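Local coordinates for protein lipolytic enzyme (Clostridium thermocellum, PDB 2VPT) that hydrolyses ester bonds as the family 3 carbohydrate esterase (EC 3.1.1.72) catalytic domain of a longer, dockerin-bearing cellulosomal protein, at residues T5-P10 and S41-G46. Residues are numbered along the deposited sequence; the frame is centred on the assembly and turned at random.
With CA (calcium ion), chain B.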
ATOM      1  N   THR A   5      -8.776   9.885 -23.461  1.00 22.51           N
ATOM      2  CA  THR A   5      -8.228   9.369 -22.196  1.00 20.46           C
ATOM      3  C   THR A   5      -8.337   7.853 -22.202  1.00 18.83           C
ATOM      4  O   THR A   5      -9.403   7.309 -22.487  1.00 20.28           O
ATOM      5  CB  THR A   5      -8.949   9.930 -20.954  1.00 20.35           C
ATOM      6  OG1 THR A   5      -8.717  11.344 -20.858  1.00 21.41           O
ATOM      7  CG2 THR A   5      -8.435   9.272 -19.673  1.00 20.42           C
ATOM      8  N   ILE A   6      -7.213   7.200 -21.903  1.00 16.43           N
ATOM      9  CA  ILE A   6      -7.113   5.739 -21.832  0.50 15.66           C
ATOM     10  C   ILE A   6      -7.156   5.303 -20.363  1.00 14.47           C
ATOM     11  O   ILE A   6      -6.306   5.721 -19.581  1.00 14.69           O
ATOM     12  CB  ILE A   6      -5.774   5.236 -22.442  0.50 15.75           C
ATOM     13  CG1 ILE A   6      -5.514   5.859 -23.821  0.50 16.45           C
ATOM     14  CG2 ILE A   6      -5.759   3.702 -22.534  0.50 15.35           C
ATOM     15  CD1 ILE A   6      -4.212   5.442 -24.428  0.50 16.43           C
ATOM     16  N   LYS A   7      -8.137   4.483 -20.003  1.00 13.56           N
ATOM     17  CA  LYS A   7      -8.221   3.901 -18.657  1.00 13.26           C
ATOM     18  C   LYS A   7      -7.419   2.608 -18.635  1.00 12.54           C
ATOM     19  O   LYS A   7      -7.691   1.681 -19.409  1.00 12.86           O
ATOM     20  CB  LYS A   7      -9.664   3.610 -18.260  1.00 13.23           C
ATOM     21  CG  LYS A   7     -10.499   4.865 -18.010  1.00 14.39           C
ATOM     22  CD  LYS A   7     -11.920   4.528 -17.596  1.00 17.33           C
ATOM     23  CE  LYS A   7     -12.682   5.771 -17.155  1.00 22.71           C
ATOM     24  NZ  LYS A   7     -14.041   5.457 -16.615  1.00 27.56           N
ATOM     25  N   ILE A   8      -6.419   2.561 -17.765  1.00 11.15           N
ATOM     26  CA  ILE A   8      -5.526   1.429 -17.635  1.00 11.17           C
ATOM     27  C   ILE A   8      -5.634   0.887 -16.219  1.00 10.79           C
ATOM     28  O   ILE A   8      -5.487   1.641 -15.265  1.00 10.63           O
ATOM     29  CB  ILE A   8      -4.056   1.807 -17.900  1.00 10.82           C
ATOM     30  CG1 ILE A   8      -3.887   2.423 -19.300  1.00 12.37           C
ATOM     31  CG2 ILE A   8      -3.185   0.562 -17.722  1.00 12.41           C
ATOM     32  CD1 ILE A   8      -2.477   2.918 -19.628  1.00 12.78           C
HETATM   33  N   MSE A   9      -5.910  -0.409 -16.081  1.00 10.51           N
HETATM   34  CA  MSE A   9      -5.984  -1.043 -14.774  1.00 11.76           C
HETATM   35  C   MSE A   9      -4.744  -1.894 -14.534  1.00  9.81           C
HETATM   36  O   MSE A   9      -4.592  -2.961 -15.139  1.00 10.19           O
HETATM   37  CB  MSE A   9      -7.217  -1.921 -14.666  1.00 10.90           C
HETATM   38  CG  MSE A   9      -7.405  -2.468 -13.253  1.00 11.83           C
HETATM   39 SE   MSE A   9      -8.903  -3.651 -13.098  1.00 24.52          SE
HETATM   40  CE  MSE A   9      -9.673  -2.766 -12.988  1.00  2.00           C
ATOM     41  N   PRO A  10      -3.853  -1.439 -13.640  1.00  8.85           N
ATOM     42  CA  PRO A  10      -2.727  -2.293 -13.243  1.00  8.78           C
ATOM     43  C   PRO A  10      -3.190  -3.367 -12.268  1.00  9.00           C
ATOM     44  O   PRO A  10      -3.665  -3.043 -11.189  1.00 10.06           O
ATOM     45  CB  PRO A  10      -1.756  -1.311 -12.560  1.00  9.36           C
ATOM     46  CG  PRO A  10      -2.284   0.048 -12.870  1.00 10.16           C
ATOM     47  CD  PRO A  10      -3.761  -0.112 -13.000  1.00  9.53           C
ATOM     48  N   SER A  41      -3.158  10.906 -22.492  1.00 15.82           N
ATOM     49  CA  SER A  41      -4.001  11.165 -21.331  1.00 15.80           C
ATOM     50  C   SER A  41      -4.360   9.834 -20.676  1.00 15.29           C
ATOM     51  O   SER A  41      -5.151   9.075 -21.211  1.00 15.46           O
ATOM     52  CB  SER A  41      -5.274  11.880 -21.755  1.00 16.51           C
ATOM     53  OG  SER A  41      -6.083  12.148 -20.637  1.00 18.81           O
ATOM     54  N   ILE A  42      -3.751   9.565 -19.524  1.00 14.75           N
ATOM     55  CA  ILE A  42      -3.862   8.272 -18.839  1.00 13.69           C
ATOM     56  C   ILE A  42      -4.654   8.420 -17.551  1.00 13.66           C
ATOM     57  O   ILE A  42      -4.395   9.329 -16.755  1.00 14.15           O
ATOM     58  CB  ILE A  42      -2.452   7.716 -18.502  1.00 13.99           C
ATOM     59  CG1 ILE A  42      -1.629   7.542 -19.775  1.00 14.53           C
ATOM     60  CG2 ILE A  42      -2.550   6.399 -17.727  1.00 14.35           C
ATOM     61  CD1 ILE A  42      -2.246   6.642 -20.838  1.00 14.64           C
ATOM     62  N   ASP A  43      -5.606   7.522 -17.356  1.00 12.95           N
ATOM     63  CA  ASP A  43      -6.313   7.363 -16.095  1.00 12.46           C
ATOM     64  C   ASP A  43      -6.027   5.940 -15.599  1.00 12.16           C
ATOM     65  O   ASP A  43      -6.544   4.964 -16.136  1.00 12.35           O
ATOM     66  CB  ASP A  43      -7.813   7.580 -16.312  1.00 13.19           C
ATOM     67  CG  ASP A  43      -8.621   7.559 -15.035  1.00 14.03           C
ATOM     68  OD1 ASP A  43      -8.039   7.498 -13.923  1.00 14.25           O
ATOM     69  OD2 ASP A  43      -9.870   7.592 -15.152  1.00 18.42           O
ATOM     70  N   PHE A  44      -5.162   5.820 -14.596  1.00 11.38           N
ATOM     71  CA  PHE A  44      -5.002   4.545 -13.914  1.00 10.98           C
ATOM     72  C   PHE A  44      -6.261   4.306 -13.108  1.00 11.07           C
ATOM     73  O   PHE A  44      -6.726   5.196 -12.395  1.00 11.37           O
ATOM     74  CB  PHE A  44      -3.781   4.537 -12.995  1.00 10.35           C
ATOM     75  CG  PHE A  44      -2.452   4.308 -13.689  1.00 10.35           C
ATOM     76  CD1 PHE A  44      -2.305   3.354 -14.689  1.00 12.44           C
ATOM     77  CD2 PHE A  44      -1.313   4.988 -13.267  1.00 11.10           C
ATOM     78  CE1 PHE A  44      -1.070   3.140 -15.273  1.00 12.60           C
ATOM     79  CE2 PHE A  44      -0.075   4.749 -13.840  1.00 11.10           C
ATOM     80  CZ  PHE A  44       0.048   3.835 -14.851  1.00 12.27           C
ATOM     81  N   VAL A  45      -6.833   3.113 -13.214  1.00 10.87           N
ATOM     82  CA  VAL A  45      -8.038   2.776 -12.498  1.00 11.59           C
ATOM     83  C   VAL A  45      -7.884   1.533 -11.627  1.00 10.94           C
ATOM     84  O   VAL A  45      -7.083   0.642 -11.907  1.00 11.26           O
ATOM     85  CB  VAL A  45      -9.246   2.625 -13.478  1.00 11.44           C
ATOM     86  CG1 VAL A  45      -9.500   3.927 -14.245  1.00 13.66           C
ATOM     87  CG2 VAL A  45      -9.052   1.454 -14.447  1.00 12.13           C
ATOM     88  N   GLY A  46      -8.693   1.479 -10.584  1.00 11.21           N
ATOM     89  CA  GLY A  46      -8.652   0.399  -9.604  1.00 11.28           C
ATOM     90  C   GLY A  46      -9.058   0.928  -8.244  1.00 11.72           C
ATOM     91  O   GLY A  46      -9.064   2.146  -8.032  1.00 12.71           O
TER
HETATM   92 CA    CA B1235      -7.262   7.302 -11.715  1.00 13.53          CA
HETATM   93  O   HOH W   1      -7.584   9.494 -11.027  1.00 18.55           O
HETATM   94  O   HOH W   2      -9.556   6.744 -11.304  1.00 18.71           O
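Ser41 holds OG anti to its backbone N (chi1 -179°), and Thr5 holds OG1 anti to its own carbonyl carbon (chi1 -65°). These torsions bring the two hydroxyls to a hydrogen bond, Thr5 OG1 to Ser41 OG at 2.8 Å; either could donate. Asp43 has CG anti to N, and OD1 binds the calcium ion at 2.4 Å. The next carbonyl, Phe44 O, binds it at 2.3 Å. Two waters, Asp57 and Asp59 also bind this ion. Asp43 OD2 lies alongside the extended chain of Lys7, but stays 4.9 Å from Lys7 NZ.

Segment 5-10, on strand 5-12, runs parallel to strand 41-44. Ser41 O accepts from Ile6 N, and Asp43 O from Ile8 N. In return, Ile6 O accepts from Asp43 N in a nearly straight bond (N-H...O 179°), and Ile8 O from Val45 N.

On the face of Ile6 and Ile8, Ile42 CD1 touches Ile8 CD1 at 3.9 Å. Phe44 lies beside Ile8, with Ile8 O in plane at the ring edge. Pro10 CG meets Phe44 CD1 at 3.8 Å. Helix 28-37 touches this face. Val45 CG2 packs on CB of Met9, which is a selenomethionine.

The pair belongs to the largely parallel sheet of the SGNH hydrolase fold. One strand thus bonds its neighbour through Asp43 O while Asp43 OD1 and Phe44 O hold calcium, which ties the metal site directly to the sheet.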